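Local coordinates for protein chymotrypsin-like serine protease (Equine arteritis virus, PDB 1MBM) that probably cleaves viral polyproteins as the chymotrypsin-like serine proteinase nsp4 of an arterivirus, a small member of its fold with an alpha/beta C-terminal extension, at residues R37-T42 against F54-D59; S101-L106 against G148-T153. All coordinates share one frame; numbering follows the deposited sequence.

In the fold
The two contacts lie in different parts of the chain and do not touch: their centres are 26 Å apart. Contact 1 (37-42 with 54-59) belongs to the N-terminal six-stranded barrel, joining the hairpin strands 40-45 and 48-57, and its second segment runs on to D59, which has the geometry of the acid in a probable Ser-His-Asp triad with H33 and S114. The D59 side chain makes the nearest approach to contact 2 (101-106 with 148-153), about 12 Å from G148 between nearest atoms, so contact 2 lies at least that far from the probable acid, where the antiparallel sheet of the second barrel passes into the C-terminal extension. Contact 1 closes before contact 2 opens.

Contact 1. Residues R37-T42 against F54-D59; sequences RANMAT and FKKNGD
N39 and K56 reach toward each other tip to tip, the amide of N39 lying against the outer part of the lysine chain. K56 starts with CG beside its backbone N (chi1 -64°) and runs extended beyond it, which brings its CE to 3.2 Å from N39 ND2. The two nitrogens, N39 ND2 and K56 NZ, are both donors and make no hydrogen bond to each other; the ammonium is held instead by the carbonyl of G36, just before the first segment. N39 sits in a turn with positive phi (62°), and its backbone carbonyl points at segment 54-59: F54 N donates to N39 O at 3.1 Å, nearly along the C=O axis. The same oxygen lies in the plane of the F54 ring, at its edge. F54 places CG beside its backbone N (chi1 -68°), which brings CE1 obliquely to 3.8 Å from A41 CB. Beyond this contact the ring packs on V35, T30, A61 and A63. A polar pair, N39 and K56, thus sits beside an apolar one, A41 and F54, at the open end of hairpin 40-45/48-57 in the N-terminal barrel of a chymotrypsin-like fold; strand 48-57 leads on to D59, the probable triad acid, hydrogen-bonded to H33.

Contact 2. Residues S101-L106 against G148-T153; sequences SGEVCL and GADTVT
Backbone carbonyls of the 101-104 turn supply most of the acceptors here, and amides of 148-150 come to meet them. G148 N donates to G102 O at 3.2 Å; the bond is straight at hydrogen (167°), yet the donor stands above the carbonyl plane and not on a lone pair. The next bond is the reverse: D150 N reaches E103 O at 3.0 Å on an in-plane lone pair but is bent at hydrogen, while A149 N passes that oxygen at a poor angle. A149 N is satisfied by water 1, which accepts from it and lies 3.2 Å from G102 O, to which it can donate, although it has more acceptors within reach than protons. Water 2 accepts from C105 N and can donate to G148 O, 2.6 Å away, linking a pair with no direct bond between them; its protons are likewise outnumbered. Within the turn, S101 OG donates to V104 O on an in-plane lone pair, closing the bend. Here the chain enters the short, weakly bonded strand at about 105-106, in the antiparallel sheet of the second barrel of the chymotrypsin-like fold; the partner segment leaves strand 146-147 of that sheet for strand 152-153, which pairs in parallel with 176-177 in the C-terminal region. At the positive phi of G148 (103°) a beta carbon would be jammed against the preceding carbonyl oxygen, and its bare CA packs 3.8 Å from V104 CA. E103 crosses D150 obliquely, its CG resting 3.4 Å from T151 O. Alongside, V104 CG2 packs obliquely on V152 CG1 at 3.9 Å, and I176 touches V104.

Contact 1. Residues R37-T42 against F54-D59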
ATOM      1  N   ARG A  37     -12.459  13.991   8.771  1.00 11.03           N
ATOM      2  CA  ARG A  37     -13.860  14.273   8.461  1.00 14.63           C
ATOM      3  C   ARG A  37     -14.129  15.567   7.675  1.00 14.63           C
ATOM      4  O   ARG A  37     -15.031  15.607   6.851  1.00 20.32           O
ATOM      5  CB  ARG A  37     -14.727  14.208   9.726  1.00 14.61           C
ATOM      6  CG  ARG A  37     -15.885  15.205   9.717  1.00 29.34           C
ATOM      7  CD  ARG A  37     -17.250  14.653  10.086  1.00 37.28           C
ATOM      8  NE  ARG A  37     -18.176  15.743  10.382  1.00 42.62           N
ATOM      9  CZ  ARG A  37     -19.277  15.618  11.112  1.00 46.16           C
ATOM     10  NH1 ARG A  37     -19.613  14.443  11.626  1.00 45.73           N
ATOM     11  NH2 ARG A  37     -20.048  16.672  11.327  1.00 46.56           N
ATOM     12  N   ALA A  38     -13.344  16.613   7.902  1.00 15.94           N
ATOM     13  CA  ALA A  38     -13.530  17.849   7.148  1.00 17.28           C
ATOM     14  C   ALA A  38     -13.291  17.639   5.645  1.00 21.34           C
ATOM     15  O   ALA A  38     -13.527  18.544   4.847  1.00 19.84           O
ATOM     16  CB  ALA A  38     -12.645  18.955   7.692  1.00 17.48           C
ATOM     17  N   ASN A  39     -12.829  16.439   5.278  1.00 22.64           N
ATOM     18  CA  ASN A  39     -12.630  16.023   3.885  1.00 25.41           C
ATOM     19  C   ASN A  39     -11.625  16.823   3.058  1.00 25.98           C
ATOM     20  O   ASN A  39     -11.531  16.642   1.841  1.00 26.61           O
ATOM     21  CB  ASN A  39     -13.968  15.928   3.138  1.00 27.71           C
ATOM     22  CG  ASN A  39     -14.554  14.524   3.160  1.00 34.81           C
ATOM     23  OD1 ASN A  39     -15.486  14.226   3.910  1.00 31.09           O
ATOM     24  ND2 ASN A  39     -14.015  13.660   2.321  1.00 42.58           N
ATOM     25  N   MET A  40     -10.860  17.681   3.725  1.00 23.48           N
ATOM     26  CA  MET A  40      -9.875  18.514   3.055  1.00 24.59           C
ATOM     27  C   MET A  40      -8.458  18.169   3.516  1.00 22.41           C
ATOM     28  O   MET A  40      -8.245  17.855   4.684  1.00 23.38           O
ATOM     29  CB  MET A  40     -10.177  19.982   3.331  1.00 26.22           C
ATOM     30  CG  MET A  40      -9.785  20.915   2.218  1.00 35.89           C
ATOM     31  SD  MET A  40     -10.686  22.475   2.300  1.00 48.21           S
ATOM     32  CE  MET A  40     -10.051  23.169   3.848  1.00 43.11           C
ATOM     33  N   ALA A  41      -7.496  18.221   2.598  1.00 18.79           N
ATOM     34  CA  ALA A  41      -6.107  17.932   2.942  1.00 14.28           C
ATOM     35  C   ALA A  41      -5.128  18.511   1.926  1.00 13.11           C
ATOM     36  O   ALA A  41      -5.442  18.673   0.750  1.00 11.41           O
ATOM     37  CB  ALA A  41      -5.888  16.442   3.096  1.00 12.53           C
ATOM     38  N   THR A  42      -3.921  18.801   2.384  1.00 14.14           N
ATOM     39  CA  THR A  42      -2.931  19.416   1.517  1.00 11.80           C
ATOM     40  C   THR A  42      -1.862  18.413   1.096  1.00 10.74           C
ATOM     41  O   THR A  42      -1.276  17.730   1.937  1.00 10.12           O
ATOM     42  CB  THR A  42      -2.301  20.632   2.213  1.00 13.23           C
ATOM     43  OG1 THR A  42      -3.304  21.644   2.440  1.00 12.66           O
ATOM     44  CG2 THR A  42      -1.322  21.311   1.273  1.00  9.37           C
ATOM     45  N   PHE A  54     -11.556  15.240  -0.975  1.00  4.44           N
ATOM     46  CA  PHE A  54     -11.504  13.814  -1.286  1.00  8.57           C
ATOM     47  C   PHE A  54     -12.837  13.072  -1.204  1.00  8.86           C
ATOM     48  O   PHE A  54     -13.603  13.246  -0.261  1.00 10.96           O
ATOM     49  CB  PHE A  54     -10.536  13.113  -0.322  1.00  8.88           C
ATOM     50  CG  PHE A  54      -9.098  13.498  -0.510  1.00  9.94           C
ATOM     51  CD1 PHE A  54      -8.607  14.692   0.018  1.00 10.02           C
ATOM     52  CD2 PHE A  54      -8.230  12.661  -1.197  1.00 10.05           C
ATOM     53  CE1 PHE A  54      -7.271  15.048  -0.153  1.00  7.52           C
ATOM     54  CE2 PHE A  54      -6.904  13.017  -1.382  1.00  8.79           C
ATOM     55  CZ  PHE A  54      -6.423  14.223  -0.847  1.00  7.05           C
ATOM     56  N   LYS A  55     -13.100  12.225  -2.186  1.00  7.38           N
ATOM     57  CA  LYS A  55     -14.234  11.321  -2.081  1.00 10.15           C
ATOM     58  C   LYS A  55     -13.701  10.049  -1.422  1.00  9.95           C
ATOM     59  O   LYS A  55     -12.593   9.595  -1.721  1.00  8.77           O
ATOM     60  CB  LYS A  55     -14.856  11.037  -3.448  1.00 13.68           C
ATOM     61  CG  LYS A  55     -15.148  12.310  -4.243  1.00 22.79           C
ATOM     62  CD  LYS A  55     -16.409  12.193  -5.089  1.00 32.40           C
ATOM     63  CE  LYS A  55     -16.363  10.978  -6.009  1.00 36.94           C
ATOM     64  NZ  LYS A  55     -17.663  10.796  -6.722  1.00 39.58           N
ATOM     65  N   LYS A  56     -14.480   9.491  -0.504  1.00  6.34           N
ATOM     66  CA  LYS A  56     -14.013   8.371   0.290  1.00  7.39           C
ATOM     67  C   LYS A  56     -14.847   7.113   0.155  1.00  8.89           C
ATOM     68  O   LYS A  56     -16.058   7.176  -0.054  1.00  8.97           O
ATOM     69  CB  LYS A  56     -13.981   8.777   1.766  1.00  4.47           C
ATOM     70  CG  LYS A  56     -13.007   9.886   2.085  1.00  9.00           C
ATOM     71  CD  LYS A  56     -13.385  10.527   3.412  1.00 10.37           C
ATOM     72  CE  LYS A  56     -12.298  11.449   3.943  1.00 15.39           C
ATOM     73  NZ  LYS A  56     -12.806  12.138   5.165  1.00 13.97           N
ATOM     74  N   ASN A  57     -14.172   5.973   0.260  1.00  9.00           N
ATOM     75  CA  ASN A  57     -14.819   4.675   0.335  1.00  8.14           C
ATOM     76  C   ASN A  57     -14.068   3.908   1.420  1.00  7.80           C
ATOM     77  O   ASN A  57     -12.991   3.353   1.182  1.00  5.34           O
ATOM     78  CB  ASN A  57     -14.771   3.940  -1.007  1.00 10.17           C
ATOM     79  CG  ASN A  57     -15.710   2.748  -1.035  1.00  8.50           C
ATOM     80  OD1 ASN A  57     -16.119   2.252   0.014  1.00  9.12           O
ATOM     81  ND2 ASN A  57     -16.069   2.292  -2.230  1.00  8.11           N
ATOM     82  N   GLY A  58     -14.633   3.870   2.623  1.00  6.17           N
ATOM     83  CA  GLY A  58     -13.893   3.328   3.747  1.00  4.65           C
ATOM     84  C   GLY A  58     -12.653   4.189   3.894  1.00  6.35           C
ATOM     85  O   GLY A  58     -12.733   5.414   3.757  1.00  4.25           O
ATOM     86  N   ASP A  59     -11.499   3.565   4.121  1.00  4.86           N
ATOM     87  CA  ASP A  59     -10.252   4.321   4.304  1.00  7.36           C
ATOM     88  C   ASP A  59      -9.548   4.686   2.984  1.00  7.96           C
ATOM     89  O   ASP A  59      -8.464   5.254   3.004  1.00  6.57           O
ATOM     90  CB  ASP A  59      -9.295   3.565   5.237  1.00  7.09           C
ATOM     91  CG  ASP A  59      -8.188   4.451   5.811  1.00 11.62           C
ATOM     92  OD1 ASP A  59      -8.466   5.584   6.290  1.00  5.58           O
ATOM     93  OD2 ASP A  59      -7.002   4.077   5.837  1.00  9.66           O
TER

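Contact 2. Residues S101-L106 against G148-T153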
ATOM      1  N   SER A 101      -2.092 -10.208   0.153  1.00  8.24           N
ATOM      2  CA  SER A 101      -3.140 -11.191  -0.137  1.00  9.92           C
ATOM      3  C   SER A 101      -4.430 -10.617   0.443  1.00 11.38           C
ATOM      4  O   SER A 101      -4.394  -9.637   1.179  1.00 12.02           O
ATOM      5  CB  SER A 101      -2.843 -12.554   0.488  1.00  9.93           C
ATOM      6  OG  SER A 101      -2.928 -12.507   1.904  1.00  4.53           O
ATOM      7  N   GLY A 102      -5.571 -11.210   0.122  1.00 12.21           N
ATOM      8  CA  GLY A 102      -6.825 -10.686   0.645  1.00 10.62           C
ATOM      9  C   GLY A 102      -6.926 -10.889   2.149  1.00  8.13           C
ATOM     10  O   GLY A 102      -7.475 -10.062   2.867  1.00  7.72           O
ATOM     11  N   GLU A 103      -6.354 -11.987   2.628  1.00  7.40           N
ATOM     12  CA  GLU A 103      -6.445 -12.347   4.031  1.00  5.42           C
ATOM     13  C   GLU A 103      -5.381 -11.714   4.918  1.00  6.70           C
ATOM     14  O   GLU A 103      -5.675 -11.323   6.046  1.00  4.96           O
ATOM     15  CB  GLU A 103      -6.359 -13.870   4.187  1.00  6.78           C
ATOM     16  CG  GLU A 103      -7.525 -14.645   3.603  1.00  6.40           C
ATOM     17  CD  GLU A 103      -7.358 -14.976   2.122  1.00 17.32           C
ATOM     18  OE1 GLU A 103      -6.352 -14.565   1.499  1.00 12.51           O
ATOM     19  OE2 GLU A 103      -8.246 -15.663   1.576  1.00 24.75           O
ATOM     20  N   VAL A 104      -4.143 -11.658   4.428  1.00  3.90           N
ATOM     21  CA  VAL A 104      -3.005 -11.221   5.240  1.00  6.55           C
ATOM     22  C   VAL A 104      -2.021 -10.362   4.433  1.00  7.19           C
ATOM     23  O   VAL A 104      -1.626 -10.726   3.325  1.00  3.89           O
ATOM     24  CB  VAL A 104      -2.241 -12.442   5.831  1.00  7.50           C
ATOM     25  CG1 VAL A 104      -0.981 -12.004   6.578  1.00 11.62           C
ATOM     26  CG2 VAL A 104      -3.135 -13.282   6.765  1.00  7.98           C
ATOM     27  N   CYS A 105      -1.633  -9.213   4.985  1.00  5.27           N
ATOM     28  CA  CYS A 105      -0.641  -8.369   4.337  1.00  7.14           C
ATOM     29  C   CYS A 105       0.484  -8.050   5.327  1.00  9.85           C
ATOM     30  O   CYS A 105       0.223  -7.689   6.467  1.00  8.39           O
ATOM     31  CB  CYS A 105      -1.264  -7.059   3.827  1.00  8.49           C
ATOM     32  SG  CYS A 105      -2.574  -7.213   2.574  1.00  8.21           S
ATOM     33  N   LEU A 106       1.727  -8.167   4.870  1.00 10.89           N
ATOM     34  CA  LEU A 106       2.898  -7.890   5.703  1.00  8.27           C
ATOM     35  C   LEU A 106       3.790  -6.843   5.045  1.00  8.41           C
ATOM     36  O   LEU A 106       4.112  -6.949   3.876  1.00  9.20           O
ATOM     37  CB  LEU A 106       3.723  -9.164   5.913  1.00  5.69           C
ATOM     38  CG  LEU A 106       2.982 -10.407   6.387  1.00  8.95           C
ATOM     39  CD1 LEU A 106       3.939 -11.572   6.473  1.00  6.76           C
ATOM     40  CD2 LEU A 106       2.343 -10.140   7.737  1.00 12.52           C
ATOM     41  N   GLY A 148      -6.089  -7.844   4.710  1.00  2.71           N
ATOM     42  CA  GLY A 148      -5.166  -8.092   5.807  1.00  3.28           C
ATOM     43  C   GLY A 148      -5.767  -8.443   7.169  1.00  5.79           C
ATOM     44  O   GLY A 148      -5.029  -8.626   8.134  1.00  7.74           O
ATOM     45  N   ALA A 149      -7.091  -8.560   7.250  1.00  5.00           N
ATOM     46  CA  ALA A 149      -7.767  -8.770   8.539  1.00  8.46           C
ATOM     47  C   ALA A 149      -8.212 -10.198   8.843  1.00  7.94           C
ATOM     48  O   ALA A 149      -8.808 -10.448   9.897  1.00  6.79           O
ATOM     49  CB  ALA A 149      -8.954  -7.836   8.652  1.00  8.96           C
ATOM     50  N   ASP A 150      -7.952 -11.123   7.919  1.00  5.19           N
ATOM     51  CA  ASP A 150      -8.380 -12.513   8.083  1.00  6.28           C
ATOM     52  C   ASP A 150      -7.200 -13.432   8.387  1.00  7.82           C
ATOM     53  O   ASP A 150      -6.138 -12.968   8.800  1.00 10.43           O
ATOM     54  CB  ASP A 150      -9.081 -13.007   6.812  1.00  5.86           C
ATOM     55  CG  ASP A 150     -10.146 -12.047   6.324  1.00 14.49           C
ATOM     56  OD1 ASP A 150     -10.923 -11.528   7.160  1.00  6.87           O
ATOM     57  OD2 ASP A 150     -10.269 -11.744   5.119  1.00 10.45           O
ATOM     58  N   THR A 151      -7.391 -14.736   8.192  1.00  6.07           N
ATOM     59  CA  THR A 151      -6.306 -15.693   8.405  1.00  7.76           C
ATOM     60  C   THR A 151      -6.067 -16.524   7.174  1.00  6.84           C
ATOM     61  O   THR A 151      -6.930 -16.624   6.311  1.00  7.12           O
ATOM     62  CB  THR A 151      -6.567 -16.659   9.591  1.00  6.06           C
ATOM     63  OG1 THR A 151      -7.622 -17.572   9.264  1.00 11.21           O
ATOM     64  CG2 THR A 151      -7.070 -15.929  10.818  1.00  6.05           C
ATOM     65  N   VAL A 152      -4.890 -17.138   7.110  1.00  9.79           N
ATOM     66  CA  VAL A 152      -4.564 -18.061   6.031  1.00  9.37           C
ATOM     67  C   VAL A 152      -3.494 -19.028   6.539  1.00  9.12           C
ATOM     68  O   VAL A 152      -2.669 -18.657   7.377  1.00  7.55           O
ATOM     69  CB  VAL A 152      -4.066 -17.320   4.763  1.00 10.66           C
ATOM     70  CG1 VAL A 152      -2.677 -16.698   5.004  1.00 10.86           C
ATOM     71  CG2 VAL A 152      -4.041 -18.264   3.553  1.00 14.51           C
ATOM     72  N   THR A 153      -3.520 -20.273   6.069  1.00  6.84           N
ATOM     73  CA  THR A 153      -2.485 -21.225   6.475  1.00  6.80           C
ATOM     74  C   THR A 153      -1.248 -20.984   5.633  1.00  6.87           C
ATOM     75  O   THR A 153      -1.319 -20.379   4.559  1.00  5.69           O
ATOM     76  CB  THR A 153      -2.939 -22.675   6.291  1.00  7.65           C
ATOM     77  OG1 THR A 153      -3.363 -22.867   4.935  1.00  6.70           O
ATOM     78  CG2 THR A 153      -4.185 -22.988   7.129  1.00  5.13           C
TER
HETATM   79  O   HOH W   1      -9.246  -8.891   5.234  1.00 23.07           O
HETATM   80  O   HOH W   2      -2.458  -8.483   7.643  1.00 16.22           O